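Local coordinates for protein uncharacterized ACR, COG1565 superfamily (Burkholderia thailandensis, PDB 4F3N) that is uncharacterised but probably acts as an S-adenosyl-L-methionine-dependent methyltransferase, possibly one that methylates protein arginines symmetrically, at residues F111-E116 and A401-L406; S118-Q123 and A391-K396. One frame throughout, in Å; residues are numbered along the deposited sequence. Where two conformers were deposited one is given.

Contact 1: F111-E116 and A401-L406; sequences FVTAPE and AEMGEL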
ATOM      1  N   PHE A 111       6.911  -6.926  -3.265  1.00 31.38           N
ATOM      2  CA  PHE A 111       6.512  -5.779  -2.441  1.00 29.58           C
ATOM      3  C   PHE A 111       5.619  -4.816  -3.241  1.00 27.04           C
ATOM      4  O   PHE A 111       4.851  -4.045  -2.654  1.00 24.62           O
ATOM      5  CB  PHE A 111       7.741  -5.025  -1.899  1.00 32.54           C
ATOM      6  CG  PHE A 111       8.729  -5.904  -1.161  1.00 33.64           C
ATOM      7  CD1 PHE A 111       8.452  -6.354   0.118  1.00 35.05           C
ATOM      8  CD2 PHE A 111       9.955  -6.260  -1.750  1.00 35.00           C
ATOM      9  CE1 PHE A 111       9.358  -7.170   0.805  1.00 35.16           C
ATOM     10  CE2 PHE A 111      10.859  -7.071  -1.070  1.00 35.90           C
ATOM     11  CZ  PHE A 111      10.559  -7.518   0.213  1.00 35.54           C
ATOM     12  N   VAL A 112       5.727  -4.848  -4.571  1.00 22.97           N
ATOM     13  CA  VAL A 112       4.803  -4.092  -5.474  1.00 20.52           C
ATOM     14  C   VAL A 112       4.293  -4.992  -6.592  1.00 20.32           C
ATOM     15  O   VAL A 112       4.875  -6.063  -6.877  1.00 20.83           O
ATOM     16  CB  VAL A 112       5.460  -2.829  -6.111  1.00 20.89           C
ATOM     17  CG1 VAL A 112       5.938  -1.851  -5.023  1.00 21.40           C
ATOM     18  CG2 VAL A 112       6.622  -3.213  -7.046  1.00 22.01           C
ATOM     19  N   THR A 113       3.205  -4.560  -7.232  1.00 18.90           N
ATOM     20  CA  THR A 113       2.492  -5.419  -8.222  1.00 18.54           C
ATOM     21  C   THR A 113       3.333  -5.664  -9.501  1.00 19.94           C
ATOM     22  O   THR A 113       3.359  -6.785 -10.052  1.00 21.86           O
ATOM     23  CB  THR A 113       1.099  -4.844  -8.564  1.00 18.04           C
ATOM     24  OG1 THR A 113       0.300  -4.857  -7.384  1.00 17.09           O
ATOM     25  CG2 THR A 113       0.367  -5.694  -9.611  1.00 17.98           C
ATOM     26  N   ALA A 114       4.027  -4.623  -9.937  1.00 20.30           N
ATOM     27  CA  ALA A 114       4.648  -4.585 -11.279  1.00 21.21           C
ATOM     28  C   ALA A 114       5.966  -3.830 -11.149  1.00 21.25           C
ATOM     29  O   ALA A 114       6.057  -2.667 -11.503  1.00 18.86           O
ATOM     30  CB  ALA A 114       3.732  -3.865 -12.285  1.00 21.38           C
ATOM     31  N   PRO A 115       6.982  -4.471 -10.554  1.00 22.01           N
ATOM     32  CA  PRO A 115       8.259  -3.761 -10.342  1.00 21.63           C
ATOM     33  C   PRO A 115       8.930  -3.302 -11.625  1.00 22.07           C
ATOM     34  O   PRO A 115       9.591  -2.288 -11.619  1.00 23.40           O
ATOM     35  CB  PRO A 115       9.122  -4.773  -9.605  1.00 21.80           C
ATOM     36  CG  PRO A 115       8.475  -6.090  -9.838  1.00 23.17           C
ATOM     37  CD  PRO A 115       7.007  -5.850 -10.040  1.00 23.01           C
ATOM     38  N   GLU A 116       8.704  -4.025 -12.712  1.00 25.26           N
ATOM     39  CA  GLU A 116       9.292  -3.730 -14.019  1.00 25.30           C
ATOM     40  C   GLU A 116       8.731  -2.435 -14.626  1.00 25.16           C
ATOM     41  O   GLU A 116       9.263  -1.927 -15.611  1.00 24.81           O
ATOM     42  CB  GLU A 116       9.048  -4.907 -14.992  1.00 28.31           C
ATOM     43  CG  GLU A 116       7.662  -4.978 -15.660  1.00 29.51           C
ATOM     44  CD  GLU A 116       6.524  -5.523 -14.780  1.00 30.11           C
ATOM     45  OE1 GLU A 116       6.742  -5.883 -13.591  1.00 31.05           O
ATOM     46  OE2 GLU A 116       5.379  -5.580 -15.301  1.00 29.57           O
ATOM     47  N   ALA A 401      -8.215  -1.902 -18.162  1.00 14.63           N
ATOM     48  CA  ALA A 401      -8.168  -3.373 -18.093  1.00 15.73           C
ATOM     49  C   ALA A 401      -6.973  -3.890 -17.299  1.00 16.45           C
ATOM     50  O   ALA A 401      -6.864  -5.098 -17.014  1.00 18.57           O
ATOM     51  CB  ALA A 401      -8.124  -3.946 -19.511  1.00 16.73           C
ATOM     52  N   GLU A 402      -6.048  -2.994 -16.984  1.00 14.93           N
ATOM     53  CA  GLU A 402      -4.813  -3.342 -16.297  0.70 15.05           C
ATOM     54  C   GLU A 402      -4.819  -2.562 -14.972  1.00 13.90           C
ATOM     55  O   GLU A 402      -5.687  -2.795 -14.156  1.00 13.70           O
ATOM     56  CB  GLU A 402      -3.586  -3.059 -17.180  0.70 15.73           C
ATOM     57  CG  GLU A 402      -3.479  -3.910 -18.462  0.70 17.71           C
ATOM     58  CD  GLU A 402      -3.324  -5.398 -18.217  0.70 18.93           C
ATOM     59  OE1 GLU A 402      -2.948  -5.818 -17.105  0.70 19.86           O
ATOM     60  OE2 GLU A 402      -3.585  -6.173 -19.175  0.70 22.31           O
ATOM     61  N   MET A 403      -3.868  -1.646 -14.755  1.00 12.58           N
ATOM     62  CA  MET A 403      -3.761  -0.978 -13.468  1.00 11.64           C
ATOM     63  C   MET A 403      -4.464   0.366 -13.426  1.00 10.82           C
ATOM     64  O   MET A 403      -4.609   0.939 -12.381  1.00 10.01           O
ATOM     65  CB  MET A 403      -2.289  -0.711 -13.146  1.00 12.59           C
ATOM     66  CG  MET A 403      -1.430  -1.969 -13.134  1.00 13.66           C
ATOM     67  SD  MET A 403       0.328  -1.643 -12.845  1.00 15.02           S
ATOM     68  CE  MET A 403       0.481  -1.443 -11.074  1.00 14.65           C
ATOM     69  N   GLY A 404      -4.852   0.901 -14.574  1.00 10.06           N
ATOM     70  CA  GLY A 404      -5.153   2.330 -14.642  1.00  9.71           C
ATOM     71  C   GLY A 404      -6.315   2.826 -13.838  1.00  9.77           C
ATOM     72  O   GLY A 404      -6.306   3.980 -13.318  1.00  8.99           O
ATOM     73  N   GLU A 405      -7.374   2.014 -13.789  1.00  9.83           N
ATOM     74  CA  GLU A 405      -8.567   2.379 -13.034  1.00 10.05           C
ATOM     75  C   GLU A 405      -8.549   1.854 -11.599  1.00  9.49           C
ATOM     76  O   GLU A 405      -8.947   2.568 -10.690  1.00  9.53           O
ATOM     77  CB  GLU A 405      -9.838   1.931 -13.754  1.00 10.96           C
ATOM     78  CG  GLU A 405     -11.127   2.180 -13.000  1.00 11.71           C
ATOM     79  CD  GLU A 405     -11.452   3.620 -12.681  1.00 12.55           C
ATOM     80  OE1 GLU A 405     -11.088   4.513 -13.502  1.00 13.32           O
ATOM     81  OE2 GLU A 405     -12.074   3.861 -11.587  1.00 13.10           O
ATOM     82  N   LEU A 406      -8.151   0.591 -11.435  1.00  9.25           N
ATOM     83  CA  LEU A 406      -8.140  -0.050 -10.143  1.00  9.14           C
ATOM     84  C   LEU A 406      -7.202   0.683  -9.173  1.00  8.85           C
ATOM     85  O   LEU A 406      -7.561   0.879  -8.009  1.00  9.22           O
ATOM     86  CB  LEU A 406      -7.659  -1.496 -10.282  1.00  9.26           C
ATOM     87  CG  LEU A 406      -7.559  -2.197  -8.958  1.00  9.78           C
ATOM     88  CD1 LEU A 406      -8.870  -2.279  -8.174  1.00 10.13           C
ATOM     89  CD2 LEU A 406      -6.939  -3.547  -9.290  1.00 10.59           C
TER

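Contact 2: S118-Q123 and A391-K396; sequences SPLFAQ and ANAVQK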
ATOM      1  N   SER A 118       8.651   0.298 -12.747  1.00 19.87           N
ATOM      2  CA  SER A 118       9.167   1.295 -11.844  1.00 19.66           C
ATOM      3  C   SER A 118       9.860   2.483 -12.523  1.00 19.36           C
ATOM      4  O   SER A 118       9.566   3.576 -12.134  1.00 15.15           O
ATOM      5  CB  SER A 118      10.023   0.657 -10.745  1.00 20.24           C
ATOM      6  OG  SER A 118       9.230  -0.356 -10.136  1.00 20.67           O
ATOM      7  N   PRO A 119      10.758   2.256 -13.535  1.00 20.46           N
ATOM      8  CA  PRO A 119      11.336   3.389 -14.330  1.00 19.48           C
ATOM      9  C   PRO A 119      10.377   4.403 -14.974  1.00 17.89           C
ATOM     10  O   PRO A 119      10.510   5.579 -14.730  1.00 17.45           O
ATOM     11  CB  PRO A 119      12.150   2.685 -15.435  1.00 20.71           C
ATOM     12  CG  PRO A 119      12.596   1.417 -14.777  1.00 21.42           C
ATOM     13  CD  PRO A 119      11.443   0.990 -13.863  1.00 21.89           C
ATOM     14  N   LEU A 120       9.444   3.967 -15.798  1.00 17.92           N
ATOM     15  CA  LEU A 120       8.560   4.907 -16.460  1.00 16.46           C
ATOM     16  C   LEU A 120       7.628   5.537 -15.405  1.00 13.91           C
ATOM     17  O   LEU A 120       7.293   6.725 -15.462  1.00 12.53           O
ATOM     18  CB  LEU A 120       7.768   4.165 -17.514  1.00 19.20           C
ATOM     19  CG  LEU A 120       6.841   5.052 -18.269  1.00 20.66           C
ATOM     20  CD1 LEU A 120       7.628   5.900 -19.259  1.00 23.64           C
ATOM     21  CD2 LEU A 120       5.816   4.175 -18.967  1.00 22.80           C
ATOM     22  N   PHE A 121       7.204   4.714 -14.452  1.00 12.62           N
ATOM     23  CA  PHE A 121       6.381   5.167 -13.347  1.00 11.93           C
ATOM     24  C   PHE A 121       7.075   6.255 -12.549  1.00 10.80           C
ATOM     25  O   PHE A 121       6.513   7.350 -12.351  1.00 10.61           O
ATOM     26  CB  PHE A 121       5.941   3.996 -12.462  1.00 12.28           C
ATOM     27  CG  PHE A 121       5.097   4.420 -11.308  1.00 12.94           C
ATOM     28  CD1 PHE A 121       3.720   4.551 -11.442  1.00 12.73           C
ATOM     29  CD2 PHE A 121       5.673   4.654 -10.066  1.00 13.13           C
ATOM     30  CE1 PHE A 121       2.928   4.940 -10.371  1.00 13.88           C
ATOM     31  CE2 PHE A 121       4.902   5.056  -8.969  1.00 13.72           C
ATOM     32  CZ  PHE A 121       3.519   5.189  -9.114  1.00 13.68           C
ATOM     33  N   ALA A 122       8.321   5.998 -12.146  1.00 10.51           N
ATOM     34  CA  ALA A 122       9.064   6.978 -11.359  1.00  9.86           C
ATOM     35  C   ALA A 122       9.343   8.266 -12.156  1.00  9.95           C
ATOM     36  O   ALA A 122       9.294   9.377 -11.614  1.00  9.49           O
ATOM     37  CB  ALA A 122      10.380   6.364 -10.878  1.00 10.02           C
ATOM     38  N   GLN A 123       9.683   8.128 -13.438  1.00 10.93           N
ATOM     39  CA  GLN A 123       9.905   9.293 -14.274  1.00 11.44           C
ATOM     40  C   GLN A 123       8.690  10.222 -14.300  1.00 10.48           C
ATOM     41  O   GLN A 123       8.818  11.424 -14.293  1.00 10.73           O
ATOM     42  CB  GLN A 123      10.244   8.888 -15.698  1.00 13.88           C
ATOM     43  CG  GLN A 123      11.617   8.285 -15.871  1.00 16.49           C
ATOM     44  CD  GLN A 123      11.860   8.058 -17.352  1.00 20.41           C
ATOM     45  OE1 GLN A 123      11.244   7.187 -17.969  1.00 21.82           O
ATOM     46  NE2 GLN A 123      12.650   8.932 -17.951  1.00 24.34           N
ATOM     47  N   ALA A 391       5.793   1.382 -24.631  1.00 16.10           N
ATOM     48  CA  ALA A 391       4.361   1.480 -24.915  1.00 15.52           C
ATOM     49  C   ALA A 391       3.557   0.429 -24.130  1.00 16.33           C
ATOM     50  O   ALA A 391       2.515   0.733 -23.554  1.00 15.37           O
ATOM     51  CB  ALA A 391       4.127   1.341 -26.433  1.00 16.55           C
ATOM     52  N   ASN A 392       4.034  -0.812 -24.079  1.00 16.26           N
ATOM     53  CA  ASN A 392       3.374  -1.835 -23.285  1.00 18.28           C
ATOM     54  C   ASN A 392       3.347  -1.489 -21.783  1.00 16.23           C
ATOM     55  O   ASN A 392       2.354  -1.741 -21.122  1.00 16.01           O
ATOM     56  CB  ASN A 392       4.075  -3.193 -23.473  1.00 20.88           C
ATOM     57  CG  ASN A 392       3.820  -3.805 -24.832  1.00 25.56           C
ATOM     58  OD1 ASN A 392       2.773  -3.574 -25.482  1.00 27.93           O
ATOM     59  ND2 ASN A 392       4.772  -4.629 -25.276  1.00 30.60           N
ATOM     60  N   ALA A 393       4.445  -0.897 -21.288  1.00 15.10           N
ATOM     61  CA  ALA A 393       4.536  -0.474 -19.871  1.00 14.93           C
ATOM     62  C   ALA A 393       3.489   0.593 -19.555  1.00 14.12           C
ATOM     63  O   ALA A 393       2.791   0.489 -18.548  1.00 14.27           O
ATOM     64  CB  ALA A 393       5.939   0.057 -19.526  1.00 15.45           C
ATOM     65  N   VAL A 394       3.429   1.606 -20.398  1.00 13.45           N
ATOM     66  CA  VAL A 394       2.468   2.668 -20.278  1.00 13.28           C
ATOM     67  C   VAL A 394       1.059   2.079 -20.279  1.00 12.70           C
ATOM     68  O   VAL A 394       0.214   2.434 -19.458  1.00 10.72           O
ATOM     69  CB  VAL A 394       2.607   3.710 -21.382  1.00 13.68           C
ATOM     70  CG1 VAL A 394       1.433   4.688 -21.350  1.00 14.78           C
ATOM     71  CG2 VAL A 394       3.941   4.436 -21.265  1.00 14.84           C
ATOM     72  N   GLN A 395       0.781   1.169 -21.196  1.00 12.77           N
ATOM     73  CA  GLN A 395      -0.561   0.617 -21.246  1.00 13.13           C
ATOM     74  C   GLN A 395      -0.903  -0.148 -19.985  1.00 12.08           C
ATOM     75  O   GLN A 395      -2.030  -0.070 -19.500  1.00 12.18           O
ATOM     76  CB  GLN A 395      -0.736  -0.274 -22.494  1.00 15.24           C
ATOM     77  CG  GLN A 395      -2.123  -0.855 -22.619  1.00 18.23           C
ATOM     78  CD  GLN A 395      -2.295  -1.602 -23.916  1.00 21.25           C
ATOM     79  OE1 GLN A 395      -1.551  -2.559 -24.180  1.00 27.17           O
ATOM     80  NE2 GLN A 395      -3.278  -1.197 -24.726  1.00 23.35           N
ATOM     81  N   LYS A 396       0.036  -0.918 -19.442  1.00 11.59           N
ATOM     82  CA  LYS A 396      -0.218  -1.621 -18.185  1.00 10.82           C
ATOM     83  C   LYS A 396      -0.521  -0.624 -17.058  1.00 10.40           C
ATOM     84  O   LYS A 396      -1.385  -0.872 -16.198  1.00  9.96           O
ATOM     85  CB  LYS A 396       0.998  -2.463 -17.810  1.00 11.57           C
TER

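Contact 1: F111-E116 and A401-L406
Met403 reaches from its loop to Ala114 and Thr113, and its thioether end carries the whole contact. The van der Waals contacts come first. Met403 SD lies 4.1 Å from Ala114 CB, with Met403 CE nearly as close at 4.2 Å from Ala114 CB, so the methyl of the alanine sits beside the S-CH3 bond. Beyond it, Met403 CE comes within 4.3 Å of Thr113 CB. A long, unbranched residue suits this place because the backbones stay well apart: the nearest CA atoms, of Thr113 and Met403, are 9.3 Å from each other. The chain runs out straight about the CB-CG bond (chi2 177°), then bends at its last torsion (chi3 81°), which swings CE toward Thr113 while it stays beside Ala114.

The seven-stranded sheet behind these loops has the strand order 3-2-1-4-5-7-6 of class I methyltransferases. Segment 401-406 leads into its antiparallel strand 407-414, while 111-116 leads into helix 118-136. Thr113 binds S-adenosyl-L-homocysteine in a structure of this protein, as does Asn214, whose side chain is about 7 Å from that of Met403; the ligand is not bound in this model.

Polar bonding takes place away from the shared surface. No hydrogen bond joins the segments; Thr113 OG1 is instead paired with Glu215 OE1. A threonine can thus spend its hydroxyl on a neighbour while its carbons face the methionine. A 1,2-ethanediol molecule, probably from the crystallisation liquor, is bound near the Met403 side chain; such molecules often mark pockets.

Contact 2: S118-Q123 and A391-K396
Leu120 projects from helix 118-136 onto Ala393 and Val394 of helix 384-398. Its CB points at the other helix but stops about 4.9 Å from Ala393 CB, so the reach depends on what follows. CG stands anti to the backbone N (chi1 -179°), which carries the branch outward toward Val394. There the chain forks. The modelled gap between Leu120 CD2 and Val394 CG2 is too short for two carbons, so only the general placing of this branch is reliable. With that caution, CD2 takes the leading position, 4.2 Å from Ala393 CB and facing Val394. CD1 turns away from Ala393 and approaches Val394 at its edge, near CG2, whose own position is doubtful. Ile372 and Val375 of helix 372-376 also touch the Leu120 side chain.

A small residue at Ala393 suits a place where a leucine branch packs close against the helix, and Val394 supplies a branched wall beside it. The contact joins the first turn of helix 118-136 to the later half of helix 384-398, away from the cofactor site. With no hydrogen bond or charge pair across it, the attraction rests on dispersion and on withdrawing aliphatic carbon from water, so it specifies shape far more than bonding direction.

In the fold
Contact 1 lies at the surface, where none of the touching residues is buried, whereas contact 2 is partly buried and farther from the centre of the chain. Both join the same two regions of the chain: 111-116 runs on into helix 118-136, and the loop 401-406 comes after helix 384-398. Their centres are 10 Å apart, and a probable hydrogen bond from Met403 N to Lys396 O, 3.0 Å long, ties the second segments together. Apolar chemistry serves each, but differently: loops beside the cofactor site are bridged by one long thioether, while the helices meet through a leucine branch set against alanine and valine. Contact 1 alone includes a cofactor-binding residue; contact 2 is helix packing.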